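Local coordinates for uncharacterized protein conserved in bacteria (Cupriavidus necator, PDB 5DMH) that phosphorylates 3-oxo-tetronate with ATP to give 3-oxo-tetronate 4-phosphate, as a member of the four-carbon acid sugar kinase family, at residues E216-A219 / A220-D224. Sequence-based numbering, arbitrary orientation.
Sequences ERIA and ALRSD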
loop_
_atom_site.group_PDB
_atom_site.type_symbol
_atom_site.label_atom_id
_atom_site.label_comp_id
_atom_site.label_asym_id
_atom_site.label_seq_id
_atom_site.Cartn_x
_atom_site.Cartn_y
_atom_site.Cartn_z
ATOM N N GLU A 216 -26.725 -10.404 7.188
ATOM C CA GLU A 216 -28.098 -9.933 7.260
ATOM C C GLU A 216 -28.141 -8.400 7.262
ATOM O O GLU A 216 -28.991 -7.810 6.601
ATOM C CB GLU A 216 -28.820 -10.472 8.497
ATOM C CG GLU A 216 -29.169 -11.957 8.407
ATOM C CD GLU A 216 -29.784 -12.479 9.694
ATOM O OE1 GLU A 216 -29.300 -12.121 10.801
ATOM O OE2 GLU A 216 -30.750 -13.252 9.591
ATOM N N ARG A 217 -27.216 -7.774 7.994
ATOM C CA ARG A 217 -27.179 -6.317 8.085
ATOM C C ARG A 217 -26.782 -5.711 6.743
ATOM O O ARG A 217 -27.310 -4.669 6.326
ATOM C CB ARG A 217 -26.232 -5.859 9.199
ATOM C CG ARG A 217 -26.191 -4.368 9.356
ATOM C CD ARG A 217 -27.554 -3.803 9.692
ATOM N NE ARG A 217 -27.511 -2.352 9.788
ATOM C CZ ARG A 217 -28.561 -1.563 9.576
ATOM N NH1 ARG A 217 -29.745 -2.089 9.292
ATOM N NH2 ARG A 217 -28.427 -0.246 9.665
ATOM N N ILE A 218 -25.887 -6.392 6.030
ATOM C CA ILE A 218 -25.525 -5.977 4.678
ATOM C C ILE A 218 -26.730 -6.026 3.753
ATOM O O ILE A 218 -26.945 -5.111 2.938
ATOM C CB ILE A 218 -24.340 -6.832 4.116
ATOM C CG1 ILE A 218 -23.046 -6.376 4.775
ATOM C CG2 ILE A 218 -24.250 -6.754 2.589
ATOM C CD1 ILE A 218 -21.914 -7.311 4.569
ATOM N N ALA A 219 -27.528 -7.086 3.849
ATOM C CA ALA A 219 -28.718 -7.163 3.026
ATOM C C ALA A 219 -29.649 -5.997 3.360
ATOM O O ALA A 219 -30.272 -5.432 2.470
ATOM C CB ALA A 219 -29.424 -8.479 3.208
ATOM N N ALA A 220 -29.766 -5.644 4.650
ATOM C CA ALA A 220 -30.624 -4.523 5.030
ATOM C C ALA A 220 -30.086 -3.182 4.527
ATOM O O ALA A 220 -30.838 -2.318 4.071
ATOM C CB ALA A 220 -30.839 -4.489 6.517
ATOM N N LEU A 221 -28.773 -2.997 4.593
ATOM C CA LEU A 221 -28.168 -1.757 4.104
ATOM C C LEU A 221 -28.410 -1.587 2.622
ATOM O O LEU A 221 -28.748 -0.500 2.167
ATOM C CB LEU A 221 -26.668 -1.742 4.403
ATOM C CG LEU A 221 -26.288 -1.559 5.869
ATOM C CD1 LEU A 221 -24.845 -1.894 6.085
ATOM C CD2 LEU A 221 -26.612 -0.143 6.337
ATOM N N ARG A 222 -28.244 -2.669 1.871
ATOM C CA ARG A 222 -28.487 -2.644 0.414
ATOM C C ARG A 222 -29.926 -2.248 0.115
ATOM O O ARG A 222 -30.188 -1.424 -0.770
ATOM C CB ARG A 222 -28.197 -4.017 -0.199
ATOM C CG ARG A 222 -26.729 -4.411 -0.237
ATOM C CD ARG A 222 -26.601 -5.937 -0.423
ATOM N NE ARG A 222 -25.795 -6.319 -1.577
ATOM C CZ ARG A 222 -26.244 -6.427 -2.810
ATOM N NH1 ARG A 222 -27.524 -6.188 -3.079
ATOM N NH2 ARG A 222 -25.407 -6.767 -3.791
ATOM N N SER A 223 -30.868 -2.846 0.839
ATOM C CA SER A 223 -32.281 -2.543 0.674
ATOM C C SER A 223 -32.550 -1.064 1.007
ATOM O O SER A 223 -33.397 -0.422 0.396
ATOM C CB SER A 223 -33.111 -3.492 1.576
ATOM O OG SER A 223 -34.450 -3.074 1.690
ATOM N N ASP A 224 -31.792 -0.526 1.962
ATOM C CA ASP A 224 -31.909 0.876 2.357
ATOM C C ASP A 224 -31.336 1.832 1.297
ATOM O O ASP A 224 -31.517 3.049 1.397
ATOM C CB ASP A 224 -31.144 1.128 3.656
ATOM C CG ASP A 224 -31.796 0.501 4.882
ATOM O OD1 ASP A 224 -32.965 0.090 4.816
ATOM O OD2 ASP A 224 -31.102 0.446 5.938
HETATM O O HOH W 1 -32.022 -0.789 8.006
#
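R217 and L221 meet one turn apart near the C-terminal end of the amphipathic α-helix 211-223, in the sugar-binding N-terminal domain and away from the nucleotide site. Four successive i+4 backbone hydrogen bonds hold these residues in the helix, from A220 N to E216 O through S223 N to A219 O; L221 N to R217 O is the shortest at 2.8 Å. The tightly packed side is aliphatic: branched I218 and L221 suit a buried place against L202 of strand 199-202, I218 also touching F143 and C246, and L221 V226. R222 borders this side, its aliphatic CD meeting I218 CG2 at 3.9 Å as the two chains cross obliquely. The long R222 chain carries the charge past I218 to a salt bridge from NH2 to D142 OD1. Towards solvent stand charged E216 and D224, polar S223 and A219, a small, good helix former that costs little there. R217 spans the two sides. With CG anti to the backbone N (chi1 -178°) and a bend at chi2 (60°), its chain runs on along the helix and lays one guanidinium face over L221 CD2, 3.8 Å from NH2. D224 OD2, 4.4 Å from R217 NH1, lies well out of the guanidinium plane with no N-H pointing at it; a water bridges the two, accepting from R217 NH1 at 2.9 Å and donating to D224 OD2 at 2.6 Å.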